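Local coordinates for protein cephalosporin acylase (Bacillus halodurans, PDB 2NLZ) that probably acts as a cephalosporin acylase, a hydrolase of the gamma-glutamyltranspeptidase family with an N-terminal-nucleophile fold, at residues D[161-166]-D[191-196]; D[311-316]-D[348-353]; D[318-323]-D[413-418]. The protein carries 1 engineered substitution. All blocks are in the same frame, centred on the assembly; numbering follows the deposited sequence.

The three contacts form one remote site and one adjoining pair. Contact 1 lies on the opposite side of the chain's centre from the other two, with its centre 39 Å from that of contact 2 and 37 Å from that of contact 3. Contacts 2 and 3 have centres 14 Å apart and touch: Tyr-418 packs against the end of helix 294-314, and the chain of Lys-415 against Thr-316. Their segments alternate in sequence, 311-316 and 318-323 preceding 348-353 and 413-418. Segment 348-353 also leads through the unmodelled residues 354-357 to the start of strand 359-365, next to which the family's nucleophilic N-terminal threonine would be expected after autocleavage.

Contact 1: residues D[161-166]-D[191-196]; sequences KYWKAA and RAPRVG
A CH-pi contact between Pro-193 and Trp-163 fastens the loop 191-196 to the flank of helix 157-173, in the helical part of this gamma-glutamyltranspeptidase-family chain. Pro-193 CD stands 3.6 Å from the centroid of the five-membered ring of Trp-163. The line between them is only 11° off the ring normal, so the methylene sits over the face and not at an edge. Its neighbour CG lies farther along the indole, 3.8 Å from Trp-163 CE2 and near CZ2, which spreads the proline over the junction of the two rings. The two side chains cross at about a right angle.

Ala-192 packs where the indole leaves the helix. Its methyl CB meets Trp-163 CD1 at 3.7 Å obliquely, and also rests on the helix backbone, 3.5 Å from Trp-163 O and 3.7 Å from Lys-164 CA. Lys-164 adds CG, 3.8 Å from Ala-192 CB, before its chain bends at chi2 and chi3 and carries NZ away toward Asp-168, a weak, long ion pair. No hydrogen bond joins the segments, so apolar packing carries the contact.

The indole is fixed in other ways as well. With chi1 at -154°, CG is roughly opposite the backbone N, and NE1 is hydrogen-bonded to Phe-186 O at the end of helix 180-186. Trp-199 and Phe-381 meet the indole edge-to-face. The tryptophan thus ties helix 157-173 to helix 180-186, while the loop runs on from Pro-193 toward strand 198-199.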
loop_
_atom_site.group_PDB
_atom_site.type_symbol
_atom_site.label_atom_id
_atom_site.label_comp_id
_atom_site.label_asym_id
_atom_site.label_seq_id
_atom_site.Cartn_x
_atom_site.Cartn_y
_atom_site.Cartn_z
ATOM N N LYS D 161 -8.829 -17.898 19.686
ATOM C CA LYS D 161 -7.403 -18.103 19.487
ATOM C C LYS D 161 -6.635 -18.090 20.810
ATOM O O LYS D 161 -5.835 -18.987 21.074
ATOM C CB LYS D 161 -6.829 -17.030 18.555
ATOM C CG LYS D 161 -5.345 -17.227 18.215
ATOM C CD LYS D 161 -4.561 -15.902 18.172
ATOM C CE LYS D 161 -4.788 -15.118 16.874
ATOM N NZ LYS D 161 -3.982 -13.859 16.831
ATOM N N TYR D 162 -6.881 -17.073 21.633
ATOM C CA TYR D 162 -6.140 -16.916 22.879
ATOM C C TYR D 162 -6.601 -17.898 23.943
ATOM O O TYR D 162 -5.820 -18.278 24.811
ATOM C CB TYR D 162 -6.252 -15.493 23.410
ATOM C CG TYR D 162 -5.528 -14.467 22.583
ATOM C CD1 TYR D 162 -6.224 -13.648 21.699
ATOM C CD2 TYR D 162 -4.143 -14.307 22.686
ATOM C CE1 TYR D 162 -5.566 -12.697 20.936
ATOM C CE2 TYR D 162 -3.469 -13.358 21.924
ATOM C CZ TYR D 162 -4.192 -12.558 21.052
ATOM O OH TYR D 162 -3.550 -11.613 20.289
ATOM N N TRP D 163 -7.869 -18.291 23.868
ATOM C CA TRP D 163 -8.413 -19.306 24.752
ATOM C C TRP D 163 -7.799 -20.666 24.404
ATOM O O TRP D 163 -7.459 -21.438 25.295
ATOM C CB TRP D 163 -9.939 -19.346 24.620
ATOM C CG TRP D 163 -10.704 -19.859 25.815
ATOM C CD1 TRP D 163 -10.378 -20.920 26.621
ATOM C CD2 TRP D 163 -11.948 -19.355 26.305
ATOM N NE1 TRP D 163 -11.337 -21.094 27.591
ATOM C CE2 TRP D 163 -12.310 -20.145 27.419
ATOM C CE3 TRP D 163 -12.786 -18.307 25.921
ATOM C CZ2 TRP D 163 -13.475 -19.910 28.149
ATOM C CZ3 TRP D 163 -13.946 -18.083 26.640
ATOM C CH2 TRP D 163 -14.277 -18.876 27.741
ATOM N N LYS D 164 -7.653 -20.949 23.109
ATOM C CA LYS D 164 -7.031 -22.196 22.668
ATOM C C LYS D 164 -5.565 -22.230 23.007
ATOM O O LYS D 164 -5.066 -23.264 23.421
ATOM C CB LYS D 164 -7.207 -22.429 21.172
ATOM C CG LYS D 164 -8.414 -23.275 20.815
ATOM C CD LYS D 164 -8.117 -24.131 19.596
ATOM C CE LYS D 164 -7.017 -25.135 19.892
ATOM N NZ LYS D 164 -6.307 -25.526 18.657
ATOM N N ALA D 165 -4.886 -21.095 22.830
ATOM C CA ALA D 165 -3.466 -20.961 23.157
ATOM C C ALA D 165 -3.225 -21.208 24.636
ATOM O O ALA D 165 -2.257 -21.868 25.015
ATOM C CB ALA D 165 -2.951 -19.585 22.762
ATOM N N ALA D 166 -4.126 -20.684 25.462
ATOM C CA ALA D 166 -4.060 -20.880 26.903
ATOM C C ALA D 166 -4.330 -22.324 27.278
ATOM O O ALA D 166 -3.764 -22.812 28.240
ATOM C CB ALA D 166 -5.027 -19.959 27.626
ATOM N N ARG D 191 -11.701 -29.265 26.011
ATOM C CA ARG D 191 -10.920 -28.438 25.103
ATOM C C ARG D 191 -11.369 -26.985 25.275
ATOM O O ARG D 191 -12.317 -26.704 26.013
ATOM C CB ARG D 191 -11.044 -28.930 23.648
ATOM C CG ARG D 191 -12.148 -28.319 22.793
ATOM C CD ARG D 191 -13.469 -29.027 22.931
ATOM N NE ARG D 191 -14.495 -28.354 22.152
ATOM C CZ ARG D 191 -15.596 -28.926 21.678
ATOM N NH1 ARG D 191 -16.449 -28.194 20.981
ATOM N NH2 ARG D 191 -15.848 -30.215 21.880
ATOM N N ALA D 192 -10.671 -26.060 24.629
ATOM C CA ALA D 192 -11.094 -24.665 24.617
ATOM C C ALA D 192 -12.221 -24.478 23.597
ATOM O O ALA D 192 -12.188 -25.102 22.536
ATOM C CB ALA D 192 -9.920 -23.761 24.294
ATOM N N PRO D 193 -13.211 -23.616 23.912
ATOM C CA PRO D 193 -14.371 -23.327 23.054
ATOM C C PRO D 193 -14.005 -22.996 21.614
ATOM O O PRO D 193 -13.051 -22.264 21.380
ATOM C CB PRO D 193 -14.981 -22.087 23.698
ATOM C CG PRO D 193 -14.571 -22.149 25.110
ATOM C CD PRO D 193 -13.252 -22.841 25.165
ATOM N N ARG D 194 -14.761 -23.538 20.664
ATOM C CA ARG D 194 -14.519 -23.277 19.244
ATOM C C ARG D 194 -15.220 -21.987 18.848
ATOM O O ARG D 194 -15.986 -21.431 19.628
ATOM C CB ARG D 194 -15.033 -24.431 18.368
ATOM C CG ARG D 194 -14.561 -25.810 18.782
ATOM C CD ARG D 194 -15.032 -26.895 17.817
ATOM N NE ARG D 194 -14.800 -28.235 18.362
ATOM C CZ ARG D 194 -13.628 -28.871 18.360
ATOM N NH1 ARG D 194 -12.543 -28.308 17.837
ATOM N NH2 ARG D 194 -13.534 -30.084 18.889
ATOM N N VAL D 195 -14.952 -21.514 17.639
ATOM C CA VAL D 195 -15.651 -20.360 17.100
ATOM C C VAL D 195 -17.140 -20.677 16.976
ATOM O O VAL D 195 -17.518 -21.709 16.426
ATOM C CB VAL D 195 -15.121 -19.985 15.709
ATOM C CG1 VAL D 195 -15.649 -18.632 15.292
ATOM C CG2 VAL D 195 -13.601 -20.005 15.694
ATOM N N GLY D 196 -17.980 -19.797 17.511
ATOM C CA GLY D 196 -19.426 -19.952 17.415
ATOM C C GLY D 196 -20.033 -20.808 18.508
ATOM O O GLY D 196 -21.257 -20.857 18.657
#

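Contact 2: residues D[311-316]-D[348-353]; sequences GMKYVT and PEPGTP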
loop_
_atom_site.group_PDB
_atom_site.type_symbol
_atom_site.label_atom_id
_atom_site.label_comp_id
_atom_site.label_asym_id
_atom_site.label_seq_id
_atom_site.Cartn_x
_atom_site.Cartn_y
_atom_site.Cartn_z
ATOM N N GLY D 311 11.443 4.146 35.526
ATOM C CA GLY D 311 10.214 3.610 36.115
ATOM C C GLY D 311 10.379 2.206 36.668
ATOM O O GLY D 311 9.816 1.876 37.710
ATOM N N MET D 312 11.169 1.382 35.978
ATOM C CA MET D 312 11.411 0.004 36.408
ATOM C C MET D 312 12.324 -0.065 37.624
ATOM O O MET D 312 12.244 -1.007 38.416
ATOM C CB MET D 312 11.977 -0.833 35.261
ATOM C CG MET D 312 10.945 -1.687 34.558
ATOM S SD MET D 312 11.431 -1.948 32.850
ATOM C CE MET D 312 11.019 -3.685 32.619
ATOM N N LYS D 313 13.184 0.939 37.763
ATOM C CA LYS D 313 14.108 1.019 38.885
ATOM C C LYS D 313 13.390 1.519 40.141
ATOM O O LYS D 313 13.547 0.947 41.223
ATOM C CB LYS D 313 15.294 1.935 38.528
ATOM C CG LYS D 313 16.304 2.192 39.651
ATOM C CD LYS D 313 17.339 1.070 39.794
ATOM C CE LYS D 313 18.282 1.301 40.988
ATOM N NZ LYS D 313 19.092 2.564 40.872
ATOM N N TYR D 314 12.583 2.566 39.990
ATOM C CA TYR D 314 12.099 3.309 41.147
ATOM C C TYR D 314 10.634 3.095 41.548
ATOM O O TYR D 314 10.307 3.215 42.730
ATOM C CB TYR D 314 12.383 4.810 40.971
ATOM C CG TYR D 314 13.843 5.138 40.750
ATOM C CD1 TYR D 314 14.791 4.939 41.761
ATOM C CD2 TYR D 314 14.280 5.656 39.537
ATOM C CE1 TYR D 314 16.143 5.242 41.558
ATOM C CE2 TYR D 314 15.624 5.961 39.322
ATOM C CZ TYR D 314 16.547 5.749 40.332
ATOM O OH TYR D 314 17.868 6.053 40.101
ATOM N N VAL D 315 9.763 2.793 40.582
ATOM C CA VAL D 315 8.316 2.737 40.848
ATOM C C VAL D 315 7.872 1.453 41.543
ATOM O O VAL D 315 8.088 0.345 41.047
ATOM C CB VAL D 315 7.458 3.014 39.587
ATOM C CG1 VAL D 315 5.986 2.729 39.848
ATOM C CG2 VAL D 315 7.633 4.460 39.132
ATOM N N THR D 316 7.270 1.644 42.713
ATOM C CA THR D 316 6.698 0.588 43.537
ATOM C C THR D 316 5.751 1.236 44.562
ATOM O O THR D 316 5.462 2.434 44.464
ATOM C CB THR D 316 7.796 -0.204 44.265
ATOM O OG1 THR D 316 7.191 -1.218 45.074
ATOM C CG2 THR D 316 8.638 0.715 45.143
ATOM N N PRO D 348 19.915 2.036 27.222
ATOM C CA PRO D 348 19.226 2.785 28.272
ATOM C C PRO D 348 19.609 2.389 29.702
ATOM O O PRO D 348 19.599 1.207 30.043
ATOM C CB PRO D 348 17.753 2.485 27.994
ATOM C CG PRO D 348 17.750 1.145 27.359
ATOM C CD PRO D 348 19.093 0.921 26.715
ATOM N N GLU D 349 19.948 3.385 30.521
ATOM C CA GLU D 349 20.334 3.177 31.919
ATOM C C GLU D 349 19.525 4.099 32.840
ATOM O O GLU D 349 19.102 5.171 32.412
ATOM C CB GLU D 349 21.838 3.432 32.108
ATOM C CG GLU D 349 22.776 2.470 31.366
ATOM C CD GLU D 349 22.778 1.051 31.926
ATOM O OE1 GLU D 349 22.412 0.846 33.102
ATOM O OE2 GLU D 349 23.159 0.129 31.179
ATOM N N PRO D 350 19.296 3.682 34.102
ATOM C CA PRO D 350 18.579 4.516 35.062
ATOM C C PRO D 350 19.336 5.786 35.435
ATOM O O PRO D 350 20.548 5.856 35.257
ATOM C CB PRO D 350 18.461 3.612 36.292
ATOM C CG PRO D 350 18.698 2.242 35.801
ATOM C CD PRO D 350 19.672 2.389 34.693
ATOM N N GLY D 351 18.619 6.777 35.955
ATOM C CA GLY D 351 19.212 8.060 36.321
ATOM C C GLY D 351 19.334 8.275 37.818
ATOM O O GLY D 351 19.782 7.388 38.544
ATOM N N THR D 352 18.917 9.459 38.274
ATOM C CA THR D 352 19.101 9.913 39.660
ATOM C C THR D 352 18.021 10.952 40.050
ATOM O O THR D 352 17.039 11.111 39.334
ATOM C CB THR D 352 20.521 10.513 39.844
ATOM O OG1 THR D 352 20.976 11.071 38.603
ATOM C CG2 THR D 352 21.513 9.449 40.324
ATOM N N PRO D 353 18.159 11.611 41.222
ATOM C CA PRO D 353 17.423 12.864 41.433
ATOM C C PRO D 353 17.842 13.961 40.457
ATOM O O PRO D 353 17.875 15.136 40.830
ATOM C CB PRO D 353 17.827 13.276 42.853
ATOM C CG PRO D 353 18.242 12.016 43.513
ATOM C CD PRO D 353 18.894 11.209 42.437
#
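Lys-313 and Tyr-314, in the last turn of helix 294-314, meet Pro-350 and Gly-351 of the linker that runs toward strand 359-365 in this Ntn-hydrolase-type fold. The turn begins with Gly-311, whose O accepts the backbone N of Val-315 at 3.0 Å. Met-312 follows, its O hydrogen-bonded to His-407. Lys-313 directs CB at Pro-350 CB, a loose apolar approach of 4.2 Å; with CG anti to the backbone N (chi1 176°), Lys-313 CG lies over the neighbouring Tyr-314 ring, 3.5 Å above the plane and over its centre.

Tyr-314 makes the polar contact. Its OH donates a weak hydrogen bond to Gly-351 O at 2.8 Å, the acceptor lying at the edge of the ring and near its plane. Gly-351 N is hydrogen-bonded to Asp-310 OD1 one turn back along the helix, so Gly-351 is held at both its N-H and its carbonyl, which belong to successive peptide groups. Val-323, Leu-328 and Asp-408 also touch the tyrosine, consistent with its burial.

Val-315 is the first residue to leave helical backbone angles. At Thr-316 the chain has turned away from the linker, and OG1 is hydrogen-bonded to Asn-409 OD1.

Contact 3: residues D[318-323]-D[413-418]; sequences PSDMSV and PGKRTY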
loop_
_atom_site.group_PDB
_atom_site.type_symbol
_atom_site.label_atom_id
_atom_site.label_comp_id
_atom_site.label_asym_id
_atom_site.label_seq_id
_atom_site.Cartn_x
_atom_site.Cartn_y
_atom_site.Cartn_z
ATOM N N PRO D 318 4.476 3.413 47.215
ATOM C CA PRO D 318 4.998 4.758 47.523
ATOM C C PRO D 318 5.956 4.824 48.715
ATOM O O PRO D 318 6.960 5.532 48.651
ATOM C CB PRO D 318 3.732 5.557 47.820
ATOM C CG PRO D 318 2.713 4.938 46.940
ATOM C CD PRO D 318 3.036 3.459 46.899
ATOM N N SER D 319 5.649 4.074 49.771
ATOM C CA SER D 319 6.451 4.060 50.993
ATOM C C SER D 319 7.830 3.428 50.790
ATOM O O SER D 319 8.801 3.845 51.418
ATOM C CB SER D 319 5.696 3.328 52.101
ATOM O OG SER D 319 4.342 3.731 52.153
ATOM N N ASP D 320 7.912 2.433 49.909
ATOM C CA ASP D 320 9.171 1.737 49.635
ATOM C C ASP D 320 9.962 2.384 48.500
ATOM O O ASP D 320 11.015 1.867 48.118
ATOM C CB ASP D 320 8.927 0.251 49.317
ATOM C CG ASP D 320 8.558 -0.571 50.551
ATOM O OD1 ASP D 320 9.260 -1.560 50.842
ATOM O OD2 ASP D 320 7.566 -0.237 51.227
ATOM N N MET D 321 9.465 3.505 47.971
ATOM C CA MET D 321 10.128 4.204 46.858
ATOM C C MET D 321 11.368 4.971 47.307
ATOM O O MET D 321 11.342 5.679 48.313
ATOM C CB MET D 321 9.163 5.134 46.117
ATOM C CG MET D 321 8.269 4.413 45.115
ATOM S SD MET D 321 7.225 5.492 44.123
ATOM C CE MET D 321 8.442 6.548 43.326
ATOM N N SER D 322 12.446 4.820 46.541
ATOM C CA SER D 322 13.743 5.398 46.886
ATOM C C SER D 322 13.830 6.890 46.552
ATOM O O SER D 322 14.368 7.666 47.332
ATOM C CB SER D 322 14.863 4.626 46.190
ATOM O OG SER D 322 16.127 4.935 46.738
ATOM N N VAL D 323 13.318 7.287 45.389
ATOM C CA VAL D 323 13.197 8.707 45.055
ATOM C C VAL D 323 11.723 9.094 45.095
ATOM O O VAL D 323 10.867 8.254 45.381
ATOM C CB VAL D 323 13.820 9.048 43.677
ATOM C CG1 VAL D 323 15.318 8.835 43.707
ATOM C CG2 VAL D 323 13.187 8.222 42.570
ATOM N N PRO D 413 5.684 -8.623 52.609
ATOM C CA PRO D 413 4.305 -8.939 52.973
ATOM C C PRO D 413 3.476 -7.675 53.104
ATOM O O PRO D 413 3.945 -6.700 53.683
ATOM C CB PRO D 413 4.444 -9.621 54.337
ATOM C CG PRO D 413 5.769 -9.194 54.860
ATOM C CD PRO D 413 6.637 -9.031 53.656
ATOM N N GLY D 414 2.273 -7.685 52.534
ATOM C CA GLY D 414 1.352 -6.557 52.646
ATOM C C GLY D 414 1.713 -5.370 51.786
ATOM O O GLY D 414 1.191 -4.277 51.974
ATOM N N LYS D 415 2.614 -5.589 50.839
ATOM C CA LYS D 415 3.046 -4.547 49.921
ATOM C C LYS D 415 2.379 -4.791 48.571
ATOM O O LYS D 415 2.187 -5.939 48.181
ATOM C CB LYS D 415 4.565 -4.606 49.791
ATOM C CG LYS D 415 5.175 -3.669 48.761
ATOM C CD LYS D 415 6.656 -3.970 48.583
ATOM C CE LYS D 415 7.362 -2.857 47.850
ATOM N NZ LYS D 415 8.766 -3.196 47.569
ATOM N N ARG D 416 2.000 -3.735 47.859
ATOM C CA ARG D 416 1.530 -3.929 46.486
ATOM C C ARG D 416 2.612 -3.545 45.475
ATOM O O ARG D 416 3.384 -2.606 45.703
ATOM C CB ARG D 416 0.203 -3.215 46.230
ATOM C CG ARG D 416 0.218 -1.778 46.624
ATOM C CD ARG D 416 -0.987 -1.423 47.464
ATOM N NE ARG D 416 -0.829 -0.071 47.992
ATOM C CZ ARG D 416 -1.647 0.940 47.720
ATOM N NH1 ARG D 416 -2.704 0.754 46.935
ATOM N NH2 ARG D 416 -1.415 2.137 48.239
ATOM N N THR D 417 2.671 -4.295 44.375
ATOM C CA THR D 417 3.796 -4.213 43.440
ATOM C C THR D 417 3.633 -3.175 42.334
ATOM O O THR D 417 2.528 -2.672 42.092
ATOM C CB THR D 417 4.057 -5.568 42.756
ATOM O OG1 THR D 417 5.122 -5.422 41.813
ATOM C CG2 THR D 417 2.804 -6.065 42.048
ATOM N N TYR D 418 4.760 -2.864 41.690
ATOM C CA TYR D 418 4.807 -2.228 40.384
ATOM C C TYR D 418 3.716 -2.848 39.526
ATOM O O TYR D 418 3.701 -4.065 39.306
ATOM C CB TYR D 418 6.186 -2.478 39.762
ATOM C CG TYR D 418 6.424 -1.883 38.391
ATOM C CD1 TYR D 418 6.069 -2.572 37.239
ATOM C CD2 TYR D 418 7.045 -0.646 38.245
ATOM C CE1 TYR D 418 6.292 -2.032 35.981
ATOM C CE2 TYR D 418 7.278 -0.097 36.992
ATOM C CZ TYR D 418 6.899 -0.796 35.863
ATOM O OH TYR D 418 7.131 -0.262 34.619
#
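Asp-320 and Lys-415 form a long salt bridge between two irregular loops of the gamma-glutamyltranspeptidase-type fold. One follows helix 294-314; the other leads into strand 424-428. The contact is narrow, and the nearest CA atoms, those of Asp-320 and Lys-415, are still 8.8 Å apart, so the side chains span the gap.

The ionic part rests on Asp-320 OD1 and Lys-415 NZ, at 3.7 Å too far apart for a hydrogen bond. The two side chains approach from opposite directions. Lys-415 is fully extended: CG lies anti to the backbone N (chi1 174°), and every later torsion is also near 180°, which carries NZ far from its own CA. There NZ is hydrogen-bonded to the carbonyls Asp-408 O and Ala-410 O, its stronger partners. These two oxygens locate the ammonium, and Asp-320 would add electrostatic compensation for a charge on a buried residue.

The van der Waals part comes from the same pair. Lys-415 CE is 3.7 Å from Asp-320 CG and 3.8 Å from Asp-320 CB, so the lysine's methylene lies against the root of the carboxylate as well as near its oxygen. Thr-316 packs against the lysine chain.

Other polar links tie loop 413-418 to its surroundings: Arg-416 NE makes a salt bridge with Glu-317, directly before segment 318-323, giving a second ionic tie between the loops, while Gly-414 O is bonded to Arg-90 NE and Lys-415 is joined through its backbone to Ala-91. Within the first loop, a turn is closed by Met-321 N donating to Pro-318 O at 3.3 Å.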